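Local coordinates for protein EmGH1 (Erythrobacter marinus, PDB 5Z87) that probably hydrolyses beta-glucosidic bonds as a beta-glucosidase of glycoside hydrolase family 3, at residues 158-163 with 406-411; 426-431 with 666-671; 467-472 with 614-619; 530-535 with 559-564. One frame throughout, in Å; residues are numbered along the deposited sequence.

In the fold
Contact 4 is the fully buried one. It joins a strand end to the start of a helix in the C-terminal domain and combines amide-to-backbone hydrogen bonds with leucine packing. Contacts 2 and 3 lie in the same domain and are only partly buried. They adjoin, because Tyr668 OH of contact 2 is hydrogen-bonded to Ile614 O of contact 3, and 426-431 and 614-619 also share a backbone bond. Both rely on aromatic rings, and contact 3 adds a tyrosine-carboxylate bond. Contact 1 stands apart from the others. It packs two helices, one from the N-terminal domain, mainly through aliphatic groups, with an amide and a guanidinium at the side and no hydrogen bond across.

Contact 1 (158-163 with 406-411); sequences VRQVFE and KLLARR
Leu408 holds its CG anti to the backbone N (chi1 179°), and this carries its methyl groups across to Gln160 and Val161. Val161 has CG1 in the anti position, which sets its other methyl, CG2, beside the backbone N. That methyl meets Leu408 CD2 at 3.8 Å. The same Leu408 CD2 also lies 3.7 Å from Val161 CA and 3.6 Å from Gln160 O. One leucine methyl therefore rests on the backbone of the facing helix as well as on a side chain. The other methyl, CD1, is 3.8 Å from Gln160 NE2.

The contact is a helix-helix packing between 155-171 and 403-416. The axes of the two short segments run roughly antiparallel, at 148°, and approach to 10.5 Å. Residues 158-163 belong to the N-terminal domain of the family 3 fold, which is of the TIM-barrel type. Helix 403-416 runs up to strand 418-422 at the edge of the C-terminal domain sheet. Met412, one turn beyond Leu408, touches Val158 and Val161 and extends the apolar strip.

Toward the more exposed side, the Gln160 side chain is extended beyond CG. Its NE2 approaches the edge of the Arg411 guanidinium, 3.7 Å from NH2, with the amide and guanidinium planes 25° apart. Both are N-H donors, so this is a contact and not a hydrogen bond. Farther round helix 155-171, Glu163 forms salt bridges with Arg159 and Arg227.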
loop_
_atom_site.group_PDB
_atom_site.type_symbol
_atom_site.label_atom_id
_atom_site.label_comp_id
_atom_site.label_asym_id
_atom_site.label_seq_id
_atom_site.Cartn_x
_atom_site.Cartn_y
_atom_site.Cartn_z
ATOM N N VAL A 158 -21.043 0.540 -24.637
ATOM C CA VAL A 158 -21.193 1.218 -23.350
ATOM C C VAL A 158 -22.069 2.457 -23.504
ATOM O O VAL A 158 -22.982 2.697 -22.703
ATOM C CB VAL A 158 -19.814 1.577 -22.764
ATOM C CG1 VAL A 158 -19.970 2.475 -21.553
ATOM C CG2 VAL A 158 -19.033 0.318 -22.401
ATOM N N ARG A 159 -21.799 3.259 -24.542
ATOM C CA ARG A 159 -22.590 4.461 -24.795
ATOM C C ARG A 159 -24.069 4.122 -24.981
ATOM O O ARG A 159 -24.946 4.800 -24.428
ATOM C CB ARG A 159 -22.040 5.192 -26.021
ATOM C CG ARG A 159 -22.661 6.559 -26.240
ATOM C CD ARG A 159 -22.599 7.010 -27.695
ATOM N NE ARG A 159 -23.357 6.124 -28.586
ATOM C CZ ARG A 159 -24.690 6.061 -28.663
ATOM N NH1 ARG A 159 -25.462 6.832 -27.892
ATOM N NH2 ARG A 159 -25.260 5.208 -29.510
ATOM N N GLN A 160 -24.360 3.056 -25.735
ATOM C CA GLN A 160 -25.737 2.603 -25.924
ATOM C C GLN A 160 -26.370 2.164 -24.609
ATOM O O GLN A 160 -27.548 2.447 -24.353
ATOM C CB GLN A 160 -25.780 1.440 -26.916
ATOM C CG GLN A 160 -25.389 1.778 -28.327
ATOM C CD GLN A 160 -25.190 0.526 -29.159
ATOM O OE1 GLN A 160 -24.251 0.433 -29.937
ATOM N NE2 GLN A 160 -26.070 -0.453 -28.980
ATOM N N VAL A 161 -25.615 1.446 -23.777
ATOM C CA VAL A 161 -26.173 0.963 -22.517
ATOM C C VAL A 161 -26.624 2.130 -21.654
ATOM O O VAL A 161 -27.688 2.082 -21.014
ATOM C CB VAL A 161 -25.156 0.081 -21.778
ATOM C CG1 VAL A 161 -25.429 0.109 -20.268
ATOM C CG2 VAL A 161 -25.232 -1.333 -22.306
ATOM N N PHE A 162 -25.835 3.204 -21.630
ATOM C CA PHE A 162 -26.183 4.315 -20.767
ATOM C C PHE A 162 -27.129 5.300 -21.437
ATOM O O PHE A 162 -27.819 6.045 -20.735
ATOM C CB PHE A 162 -24.896 4.963 -20.236
ATOM C CG PHE A 162 -24.241 4.116 -19.179
ATOM C CD1 PHE A 162 -24.717 4.126 -17.880
ATOM C CD2 PHE A 162 -23.236 3.218 -19.511
ATOM C CE1 PHE A 162 -24.155 3.305 -16.909
ATOM C CE2 PHE A 162 -22.671 2.387 -18.543
ATOM C CZ PHE A 162 -23.129 2.438 -17.242
ATOM N N GLU A 163 -27.223 5.278 -22.764
ATOM C CA GLU A 163 -28.336 5.944 -23.428
ATOM C C GLU A 163 -29.657 5.304 -23.021
ATOM O O GLU A 163 -30.614 6.002 -22.665
ATOM C CB GLU A 163 -28.133 5.895 -24.941
ATOM C CG GLU A 163 -29.177 6.653 -25.765
ATOM C CD GLU A 163 -29.032 6.371 -27.244
ATOM O OE1 GLU A 163 -29.569 5.344 -27.700
ATOM O OE2 GLU A 163 -28.361 7.156 -27.949
ATOM N N LYS A 406 -33.601 -5.209 -22.981
ATOM C CA LYS A 406 -33.204 -6.541 -22.528
ATOM C C LYS A 406 -32.231 -7.183 -23.512
ATOM O O LYS A 406 -31.260 -7.832 -23.102
ATOM C CB LYS A 406 -34.434 -7.425 -22.332
ATOM C CG LYS A 406 -35.289 -7.032 -21.146
ATOM C CD LYS A 406 -36.312 -8.119 -20.781
ATOM C CE LYS A 406 -37.409 -8.232 -21.838
ATOM N NZ LYS A 406 -38.601 -8.973 -21.328
ATOM N N LEU A 407 -32.448 -6.978 -24.814
ATOM C CA LEU A 407 -31.546 -7.571 -25.792
ATOM C C LEU A 407 -30.166 -6.922 -25.728
ATOM O O LEU A 407 -29.140 -7.615 -25.815
ATOM C CB LEU A 407 -32.141 -7.470 -27.191
ATOM C CG LEU A 407 -31.157 -7.800 -28.318
ATOM C CD1 LEU A 407 -30.670 -9.256 -28.238
ATOM C CD2 LEU A 407 -31.774 -7.492 -29.672
ATOM N N LEU A 408 -30.119 -5.598 -25.553
ATOM C CA LEU A 408 -28.837 -4.939 -25.339
ATOM C C LEU A 408 -28.123 -5.522 -24.121
ATOM O O LEU A 408 -26.927 -5.822 -24.180
ATOM C CB LEU A 408 -29.038 -3.432 -25.191
ATOM C CG LEU A 408 -27.773 -2.606 -24.937
ATOM C CD1 LEU A 408 -26.751 -2.832 -26.044
ATOM C CD2 LEU A 408 -28.111 -1.125 -24.823
ATOM N N ALA A 409 -28.854 -5.743 -23.025
ATOM C CA ALA A 409 -28.244 -6.335 -21.841
ATOM C C ALA A 409 -27.702 -7.736 -22.122
ATOM O O ALA A 409 -26.654 -8.127 -21.587
ATOM C CB ALA A 409 -29.256 -6.374 -20.702
ATOM N N ARG A 410 -28.409 -8.511 -22.945
ATOM C CA ARG A 410 -27.900 -9.815 -23.358
ATOM C C ARG A 410 -26.641 -9.674 -24.208
ATOM O O ARG A 410 -25.622 -10.333 -23.947
ATOM C CB ARG A 410 -28.991 -10.569 -24.117
ATOM C CG ARG A 410 -28.499 -11.709 -24.966
ATOM C CD ARG A 410 -28.723 -13.008 -24.248
ATOM N NE ARG A 410 -29.723 -13.848 -24.903
ATOM C CZ ARG A 410 -29.438 -15.016 -25.472
ATOM N NH1 ARG A 410 -28.181 -15.468 -25.460
ATOM N NH2 ARG A 410 -30.403 -15.736 -26.040
ATOM N N ARG A 411 -26.683 -8.802 -25.223
ATOM C CA ARG A 411 -25.529 -8.649 -26.105
ATOM C C ARG A 411 -24.303 -8.124 -25.356
ATOM O O ARG A 411 -23.167 -8.502 -25.679
ATOM C CB ARG A 411 -25.874 -7.728 -27.276
ATOM C CG ARG A 411 -26.517 -8.446 -28.462
ATOM C CD ARG A 411 -26.293 -7.690 -29.775
ATOM N NE ARG A 411 -26.521 -6.246 -29.644
ATOM C CZ ARG A 411 -25.674 -5.295 -30.051
ATOM N NH1 ARG A 411 -24.522 -5.626 -30.635
ATOM N NH2 ARG A 411 -25.983 -4.006 -29.879
#

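Contact 2 (426-431 with 666-671); sequences VLPLQS and LSYTSF
A CH-pi contact joins two loops here, with Pro428 lying over the ring of Tyr668. The 426-431 loop connects strands 418-422 and 436-440 of the C-terminal domain sheet. The 666-671 loop leads into strand 671-678 and so towards the fibronectin type III-like domain. Tyr668 CG is anti to the carbonyl carbon (chi1 -64°), swinging the ring toward 426-431. Pro428 CD sits 3.7 Å from the centroid of the Tyr668 ring and only 8° off the ring normal. Pro428 CB adds to this near the rim, 3.7 Å from Tyr668 CE2. The peptide bond between Leu427 and Pro428 is cis. Leu427 meets the hydroxyl end of the same ring obliquely, with its CB 3.6 Å from Tyr668 CE1 and 3.5 Å from Tyr668 OH.

The hydroxyl has its polar partner elsewhere: it is hydrogen-bonded to Ile614 O. In the backbone at Tyr668, Ser667 OG accepts from Thr669 N at 3.0 Å, an ST turn. Asn620 OD1 accepts a hydrogen bond from Tyr668 N.

No hydrogen bond crosses between the two loops. Their union therefore rests on dispersion and on the weak attraction of the Pro428 CD hydrogens for the aromatic face, while the Ile614 bond holds the phenol end in place.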
loop_
_atom_site.group_PDB
_atom_site.type_symbol
_atom_site.label_atom_id
_atom_site.label_comp_id
_atom_site.label_asym_id
_atom_site.label_seq_id
_atom_site.Cartn_x
_atom_site.Cartn_y
_atom_site.Cartn_z
ATOM N N VAL A 426 -11.613 -28.004 -23.803
ATOM C CA VAL A 426 -12.865 -28.527 -23.266
ATOM C C VAL A 426 -14.054 -27.740 -23.798
ATOM O O VAL A 426 -15.123 -28.306 -24.051
ATOM C CB VAL A 426 -12.817 -28.512 -21.733
ATOM C CG1 VAL A 426 -14.147 -28.923 -21.165
ATOM C CG2 VAL A 426 -11.712 -29.435 -21.259
ATOM N N LEU A 427 -13.880 -26.382 -24.002
ATOM C CA LEU A 427 -14.942 -25.554 -24.556
ATOM C C LEU A 427 -14.677 -25.233 -26.022
ATOM O O LEU A 427 -13.526 -25.141 -26.452
ATOM C CB LEU A 427 -15.078 -24.248 -23.767
ATOM C CG LEU A 427 -15.450 -24.447 -22.303
ATOM C CD1 LEU A 427 -15.477 -23.112 -21.586
ATOM C CD2 LEU A 427 -16.800 -25.167 -22.192
ATOM N N PRO A 428 -15.725 -25.071 -26.838
ATOM C CA PRO A 428 -17.140 -25.186 -26.474
ATOM C C PRO A 428 -17.633 -26.626 -26.319
ATOM O O PRO A 428 -17.221 -27.517 -27.064
ATOM C CB PRO A 428 -17.841 -24.524 -27.652
ATOM C CG PRO A 428 -16.942 -24.801 -28.805
ATOM C CD PRO A 428 -15.552 -24.685 -28.247
ATOM N N LEU A 429 -18.514 -26.839 -25.348
ATOM C CA LEU A 429 -19.335 -28.035 -25.317
ATOM C C LEU A 429 -20.113 -28.184 -26.629
ATOM O O LEU A 429 -20.376 -27.213 -27.343
ATOM C CB LEU A 429 -20.310 -27.964 -24.149
ATOM C CG LEU A 429 -19.723 -27.589 -22.792
ATOM C CD1 LEU A 429 -20.821 -27.592 -21.739
ATOM C CD2 LEU A 429 -18.607 -28.540 -22.413
ATOM N N GLN A 430 -20.479 -29.420 -26.956
ATOM C CA GLN A 430 -21.315 -29.693 -28.123
ATOM C C GLN A 430 -22.706 -30.091 -27.643
ATOM O O GLN A 430 -22.849 -31.077 -26.915
ATOM C CB GLN A 430 -20.700 -30.782 -29.001
ATOM C CG GLN A 430 -19.718 -30.230 -30.026
ATOM C CD GLN A 430 -18.748 -31.279 -30.541
ATOM O OE1 GLN A 430 -18.523 -32.308 -29.895
ATOM N NE2 GLN A 430 -18.156 -31.016 -31.708
ATOM N N SER A 431 -23.724 -29.312 -28.036
ATOM C CA SER A 431 -25.064 -29.520 -27.482
ATOM C C SER A 431 -25.613 -30.894 -27.848
ATOM O O SER A 431 -26.166 -31.597 -26.994
ATOM C CB SER A 431 -26.021 -28.423 -27.952
ATOM O OG SER A 431 -25.909 -28.188 -29.343
ATOM N N LEU A 666 -9.081 -15.416 -23.707
ATOM C CA LEU A 666 -8.869 -16.393 -24.766
ATOM C C LEU A 666 -10.042 -16.383 -25.755
ATOM O O LEU A 666 -10.931 -15.528 -25.709
ATOM C CB LEU A 666 -8.644 -17.781 -24.159
ATOM C CG LEU A 666 -7.492 -17.893 -23.157
ATOM C CD1 LEU A 666 -7.324 -19.328 -22.668
ATOM C CD2 LEU A 666 -6.197 -17.382 -23.783
ATOM N N SER A 667 -10.035 -17.343 -26.670
ATOM C CA SER A 667 -11.039 -17.421 -27.716
ATOM C C SER A 667 -11.172 -18.875 -28.148
ATOM O O SER A 667 -10.288 -19.704 -27.896
ATOM C CB SER A 667 -10.671 -16.529 -28.908
ATOM O OG SER A 667 -11.593 -16.692 -29.975
ATOM N N TYR A 668 -12.300 -19.187 -28.793
ATOM C CA TYR A 668 -12.416 -20.496 -29.420
ATOM C C TYR A 668 -11.670 -20.557 -30.739
ATOM O O TYR A 668 -11.515 -21.649 -31.296
ATOM C CB TYR A 668 -13.881 -20.873 -29.642
ATOM C CG TYR A 668 -14.655 -21.029 -28.358
ATOM C CD1 TYR A 668 -14.000 -21.296 -27.160
ATOM C CD2 TYR A 668 -16.040 -20.899 -28.339
ATOM C CE1 TYR A 668 -14.704 -21.432 -25.978
ATOM C CE2 TYR A 668 -16.745 -21.030 -27.171
ATOM C CZ TYR A 668 -16.082 -21.298 -25.999
ATOM O OH TYR A 668 -16.801 -21.429 -24.839
ATOM N N THR A 669 -11.217 -19.420 -31.256
ATOM C CA THR A 669 -10.287 -19.439 -32.367
ATOM C C THR A 669 -8.938 -18.884 -31.887
ATOM O O THR A 669 -8.705 -18.731 -30.687
ATOM C CB THR A 669 -10.883 -18.699 -33.564
ATOM O OG1 THR A 669 -10.089 -18.962 -34.732
ATOM C CG2 THR A 669 -10.967 -17.200 -33.306
ATOM N N SER A 670 -8.027 -18.631 -32.821
ATOM C CA SER A 670 -6.696 -18.155 -32.484
ATOM C C SER A 670 -6.332 -17.006 -33.404
ATOM O O SER A 670 -6.839 -16.913 -34.524
ATOM C CB SER A 670 -5.646 -19.275 -32.593
ATOM O OG SER A 670 -5.426 -19.636 -33.942
ATOM N N PHE A 671 -5.452 -16.131 -32.915
ATOM C CA PHE A 671 -5.108 -14.884 -33.589
ATOM C C PHE A 671 -3.593 -14.733 -33.675
ATOM O O PHE A 671 -2.886 -14.932 -32.683
ATOM C CB PHE A 671 -5.734 -13.685 -32.850
ATOM C CG PHE A 671 -7.247 -13.746 -32.758
ATOM C CD1 PHE A 671 -8.039 -13.344 -33.834
ATOM C CD2 PHE A 671 -7.872 -14.212 -31.611
ATOM C CE1 PHE A 671 -9.426 -13.407 -33.769
ATOM C CE2 PHE A 671 -9.255 -14.281 -31.533
ATOM C CZ PHE A 671 -10.039 -13.870 -32.615
#

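Contact 3 (467-472 with 614-619); sequences QAYAEQ and ILFGDV
Tyr469 and Phe616 form a near-parallel ring pair, slid apart, that joins helix 462-473 to the end of helix 607-615 in the C-terminal domain. Helix 607-615 closes with a Schellman motif at Gly617, which has a positive phi. The turn leads on to Asp618, so Phe616 and Asp618 both face Tyr469.

The tight part is the ring pair. The planes lie within 5° of each other, yet the rings barely overlap, with centroids 4.5 Å apart. Tyr469 CE1 stands over the rim of the Phe616 ring, 3.4 Å from Phe616 CD2. On the inner side Phe616 is buried, and it also meets the ring of Phe475 and the side chain of Leu429.

The looser side is at Asp618, which is exposed. Here a single polar bond takes over from ring packing. Asp618 has CG anti to its carbonyl carbon (chi1 -54°), a setting that brings OD2 to the tyrosine edge. Tyr469 OH donates to Asp618 OD2 at 2.8 Å, meeting it on the syn side and 28° out of the carboxylate plane.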
loop_
_atom_site.group_PDB
_atom_site.type_symbol
_atom_site.label_atom_id
_atom_site.label_comp_id
_atom_site.label_asym_id
_atom_site.label_seq_id
_atom_site.Cartn_x
_atom_site.Cartn_y
_atom_site.Cartn_z
ATOM N N GLN A 467 -31.026 -24.352 -18.373
ATOM C CA GLN A 467 -32.267 -25.106 -18.540
ATOM C C GLN A 467 -32.952 -24.753 -19.854
ATOM O O GLN A 467 -33.387 -25.638 -20.598
ATOM C CB GLN A 467 -33.210 -24.839 -17.376
ATOM C CG GLN A 467 -32.839 -25.528 -16.083
ATOM C CD GLN A 467 -33.624 -24.944 -14.917
ATOM O OE1 GLN A 467 -34.115 -23.815 -14.996
ATOM N NE2 GLN A 467 -33.745 -25.701 -13.838
ATOM N N ALA A 468 -33.055 -23.458 -20.157
ATOM C CA ALA A 468 -33.693 -23.046 -21.402
ATOM C C ALA A 468 -32.904 -23.512 -22.609
ATOM O O ALA A 468 -33.495 -23.831 -23.646
ATOM C CB ALA A 468 -33.857 -21.530 -21.443
ATOM N N TYR A 469 -31.574 -23.552 -22.496
ATOM C CA TYR A 469 -30.755 -24.050 -23.591
ATOM C C TYR A 469 -30.937 -25.553 -23.774
ATOM O O TYR A 469 -31.015 -26.044 -24.905
ATOM C CB TYR A 469 -29.285 -23.714 -23.347
ATOM C CG TYR A 469 -28.471 -23.790 -24.610
ATOM C CD1 TYR A 469 -27.967 -25.004 -25.058
ATOM C CD2 TYR A 469 -28.221 -22.654 -25.371
ATOM C CE1 TYR A 469 -27.232 -25.083 -26.224
ATOM C CE2 TYR A 469 -27.479 -22.723 -26.533
ATOM C CZ TYR A 469 -26.997 -23.948 -26.958
ATOM O OH TYR A 469 -26.265 -24.042 -28.118
ATOM N N ALA A 470 -31.008 -26.298 -22.671
ATOM C CA ALA A 470 -31.206 -27.737 -22.769
ATOM C C ALA A 470 -32.530 -28.068 -23.462
ATOM O O ALA A 470 -32.590 -28.971 -24.305
ATOM C CB ALA A 470 -31.140 -28.353 -21.375
ATOM N N GLU A 471 -33.589 -27.322 -23.141
ATOM C CA GLU A 471 -34.906 -27.588 -23.713
ATOM C C GLU A 471 -34.866 -27.541 -25.232
ATOM O O GLU A 471 -35.369 -28.446 -25.908
ATOM C CB GLU A 471 -35.921 -26.579 -23.173
ATOM C CG GLU A 471 -37.163 -26.420 -24.032
ATOM C CD GLU A 471 -38.426 -26.242 -23.200
ATOM O OE1 GLU A 471 -39.532 -26.479 -23.734
ATOM O OE2 GLU A 471 -38.310 -25.864 -22.011
ATOM N N GLN A 472 -34.267 -26.487 -25.786
ATOM C CA GLN A 472 -34.138 -26.350 -27.231
ATOM C C GLN A 472 -33.133 -27.331 -27.827
ATOM O O GLN A 472 -33.218 -27.640 -29.021
ATOM C CB GLN A 472 -33.722 -24.918 -27.572
ATOM C CG GLN A 472 -34.833 -24.054 -28.170
ATOM C CD GLN A 472 -34.312 -23.041 -29.200
ATOM O OE1 GLN A 472 -33.472 -22.185 -28.888
ATOM N NE2 GLN A 472 -34.819 -23.133 -30.431
ATOM N N ILE A 614 -22.190 -19.024 -24.693
ATOM C CA ILE A 614 -20.744 -19.140 -24.816
ATOM C C ILE A 614 -20.297 -20.550 -24.467
ATOM O O ILE A 614 -19.355 -21.074 -25.071
ATOM C CB ILE A 614 -20.049 -18.079 -23.943
ATOM C CG1 ILE A 614 -20.076 -16.731 -24.649
ATOM C CG2 ILE A 614 -18.605 -18.465 -23.618
ATOM C CD1 ILE A 614 -19.996 -15.568 -23.688
ATOM N N LEU A 615 -20.964 -21.199 -23.517
ATOM C CA LEU A 615 -20.567 -22.559 -23.169
ATOM C C LEU A 615 -20.707 -23.514 -24.352
ATOM O O LEU A 615 -19.945 -24.481 -24.457
ATOM C CB LEU A 615 -21.379 -23.061 -21.980
ATOM C CG LEU A 615 -20.923 -22.516 -20.627
ATOM C CD1 LEU A 615 -21.928 -22.856 -19.544
ATOM C CD2 LEU A 615 -19.561 -23.051 -20.273
ATOM N N PHE A 616 -21.626 -23.236 -25.277
ATOM C CA PHE A 616 -21.938 -24.160 -26.360
ATOM C C PHE A 616 -21.463 -23.664 -27.723
ATOM O O PHE A 616 -21.744 -24.304 -28.741
ATOM C CB PHE A 616 -23.447 -24.453 -26.374
ATOM C CG PHE A 616 -23.869 -25.458 -25.322
ATOM C CD1 PHE A 616 -23.594 -26.810 -25.488
ATOM C CD2 PHE A 616 -24.511 -25.051 -24.164
ATOM C CE1 PHE A 616 -23.960 -27.738 -24.521
ATOM C CE2 PHE A 616 -24.875 -25.972 -23.184
ATOM C CZ PHE A 616 -24.601 -27.318 -23.365
ATOM N N GLY A 617 -20.753 -22.547 -27.773
ATOM C CA GLY A 617 -20.125 -22.125 -29.000
ATOM C C GLY A 617 -20.946 -21.223 -29.883
ATOM O O GLY A 617 -20.428 -20.763 -30.908
ATOM N N ASP A 618 -22.211 -20.955 -29.542
ATOM C CA ASP A 618 -22.983 -20.019 -30.358
ATOM C C ASP A 618 -22.359 -18.630 -30.330
ATOM O O ASP A 618 -22.409 -17.900 -31.324
ATOM C CB ASP A 618 -24.434 -19.952 -29.881
ATOM C CG ASP A 618 -25.103 -21.318 -29.823
ATOM O OD1 ASP A 618 -24.637 -22.256 -30.499
ATOM O OD2 ASP A 618 -26.098 -21.458 -29.083
ATOM N N VAL A 619 -21.755 -18.254 -29.208
ATOM C CA VAL A 619 -20.996 -17.017 -29.100
ATOM C C VAL A 619 -19.545 -17.398 -28.846
ATOM O O VAL A 619 -19.264 -18.231 -27.983
ATOM C CB VAL A 619 -21.543 -16.106 -27.983
ATOM C CG1 VAL A 619 -20.621 -14.926 -27.745
ATOM C CG2 VAL A 619 -22.954 -15.610 -28.338
#

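Contact 4 (530-535 with 559-564); sequences MCLGGN and GEQNEL
Gln561 OE1 accepts a hydrogen bond from Gly533 N at 2.7 Å, nearly straight at 172°. The donor lies in the carbonyl plane, on a lone pair of the amide oxygen. The other end of the same amide reaches the same glycine: Gln561 NE2 donates to Gly533 O at 2.8 Å. This second donor stands above the plane of the glycine carbonyl, although Gly533 O lies in the plane of the Gln561 amide. The glutamine thus pairs with both polar atoms of one residue, and its NE2 also bonds to Ile558 O. Its chain is extended beyond CG (chi2 178°), long enough to span from helix to strand.

Gly533 ends strand 527-533, an inner strand of the C-terminal domain sheet. Gln561 begins helix 561-569, directly after Glu560 at the N-cap. With the parallel neighbour strand 574-580 they make a beta-alpha-beta crossover, and this contact packs its helix on its first strand. The apolar part is Leu532 CD2 against Leu564 CD2 at 3.9 Å. Leu532 CB lies close against the amide oxygen, 3.2 Å from Gln561 OE1. Ile515 of helix 508-522 backs Leu564, and Leu590 of helix 588-593 touches Leu532.

The contact is buried, and the amide satisfies polar atoms of Gly533 away from solvent, much as a neighbouring strand might. Three hydrogen bonds fix the rotation of that amide.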
loop_
_atom_site.group_PDB
_atom_site.type_symbol
_atom_site.label_atom_id
_atom_site.label_comp_id
_atom_site.label_asym_id
_atom_site.label_seq_id
_atom_site.Cartn_x
_atom_site.Cartn_y
_atom_site.Cartn_z
ATOM N N MET A 530 -19.747 -25.736 -12.872
ATOM C CA MET A 530 -19.655 -25.178 -11.527
ATOM C C MET A 530 -19.775 -23.657 -11.583
ATOM O O MET A 530 -19.026 -22.992 -12.313
ATOM C CB MET A 530 -18.342 -25.592 -10.871
ATOM C CG MET A 530 -17.986 -27.050 -11.139
ATOM S SD MET A 530 -16.612 -27.636 -10.146
ATOM C CE MET A 530 -15.220 -26.841 -10.967
ATOM N N CYS A 531 -20.723 -23.114 -10.815
ATOM C CA CYS A 531 -21.001 -21.679 -10.734
ATOM C C CYS A 531 -20.535 -21.189 -9.367
ATOM O O CYS A 531 -21.204 -21.414 -8.353
ATOM C CB CYS A 531 -22.482 -21.406 -10.956
ATOM S SG CYS A 531 -23.049 -21.989 -12.568
ATOM N N LEU A 532 -19.378 -20.527 -9.347
ATOM C CA LEU A 532 -18.685 -20.169 -8.115
ATOM C C LEU A 532 -18.290 -18.691 -8.153
ATOM O O LEU A 532 -18.479 -17.990 -9.154
ATOM C CB LEU A 532 -17.448 -21.058 -7.916
ATOM C CG LEU A 532 -17.557 -22.549 -8.262
ATOM C CD1 LEU A 532 -16.186 -23.154 -8.432
ATOM C CD2 LEU A 532 -18.306 -23.270 -7.174
ATOM N N GLY A 533 -17.734 -18.216 -7.040
ATOM C CA GLY A 533 -17.157 -16.885 -6.996
ATOM C C GLY A 533 -17.385 -16.199 -5.669
ATOM O O GLY A 533 -16.864 -16.627 -4.628
ATOM N N GLY A 534 -18.166 -15.122 -5.697
ATOM C CA GLY A 534 -18.545 -14.400 -4.500
ATOM C C GLY A 534 -19.923 -13.827 -4.738
ATOM O O GLY A 534 -20.510 -14.033 -5.798
ATOM N N ASN A 535 -20.455 -13.111 -3.753
ATOM C CA ASN A 535 -21.763 -12.496 -3.956
ATOM C C ASN A 535 -21.737 -11.080 -3.392
ATOM O O ASN A 535 -20.696 -10.569 -2.956
ATOM C CB ASN A 535 -22.894 -13.355 -3.359
ATOM C CG ASN A 535 -22.765 -13.551 -1.862
ATOM O OD1 ASN A 535 -22.205 -12.715 -1.153
ATOM N ND2 ASN A 535 -23.295 -14.665 -1.369
ATOM N N GLY A 559 -14.618 -19.597 1.598
ATOM C CA GLY A 559 -15.359 -20.699 2.196
ATOM C C GLY A 559 -14.992 -22.055 1.613
ATOM O O GLY A 559 -13.811 -22.396 1.458
ATOM N N GLU A 560 -16.023 -22.843 1.285
ATOM C CA GLU A 560 -15.861 -24.239 0.910
ATOM C C GLU A 560 -15.951 -24.458 -0.582
ATOM O O GLU A 560 -16.067 -25.607 -1.018
ATOM C CB GLU A 560 -16.908 -25.107 1.613
ATOM C CG GLU A 560 -16.588 -25.384 3.067
ATOM C CD GLU A 560 -16.694 -24.137 3.909
ATOM O OE1 GLU A 560 -17.771 -23.506 3.898
ATOM O OE2 GLU A 560 -15.697 -23.778 4.563
ATOM N N GLN A 561 -15.906 -23.391 -1.375
ATOM C CA GLN A 561 -16.101 -23.541 -2.811
ATOM C C GLN A 561 -14.962 -24.324 -3.458
ATOM O O GLN A 561 -15.189 -25.070 -4.415
ATOM C CB GLN A 561 -16.231 -22.172 -3.469
ATOM C CG GLN A 561 -17.481 -21.373 -3.103
ATOM C CD GLN A 561 -17.454 -20.019 -3.785
ATOM O OE1 GLN A 561 -17.823 -19.894 -4.954
ATOM N NE2 GLN A 561 -16.953 -19.011 -3.078
ATOM N N ASN A 562 -13.726 -24.143 -2.980
ATOM C CA ASN A 562 -12.626 -24.924 -3.536
ATOM C C ASN A 562 -12.782 -26.393 -3.181
ATOM O O ASN A 562 -12.556 -27.265 -4.026
ATOM C CB ASN A 562 -11.277 -24.391 -3.042
ATOM C CG ASN A 562 -10.917 -23.059 -3.668
ATOM O OD1 ASN A 562 -11.233 -22.798 -4.830
ATOM N ND2 ASN A 562 -10.265 -22.204 -2.896
ATOM N N GLU A 563 -13.173 -26.677 -1.936
ATOM C CA GLU A 563 -13.519 -28.040 -1.546
ATOM C C GLU A 563 -14.538 -28.637 -2.506
ATOM O O GLU A 563 -14.335 -29.730 -3.047
ATOM C CB GLU A 563 -14.051 -28.053 -0.110
ATOM C CG GLU A 563 -14.088 -29.435 0.512
ATOM C CD GLU A 563 -14.363 -29.407 1.998
ATOM O OE1 GLU A 563 -14.123 -28.350 2.631
ATOM O OE2 GLU A 563 -14.813 -30.449 2.534
ATOM N N LEU A 564 -15.630 -27.909 -2.761
ATOM C CA LEU A 564 -16.648 -28.407 -3.682
ATOM C C LEU A 564 -16.065 -28.652 -5.066
ATOM O O LEU A 564 -16.357 -29.675 -5.701
ATOM C CB LEU A 564 -17.813 -27.417 -3.765
ATOM C CG LEU A 564 -18.785 -27.592 -4.937
ATOM C CD1 LEU A 564 -19.643 -28.868 -4.776
ATOM C CD2 LEU A 564 -19.662 -26.351 -5.108
#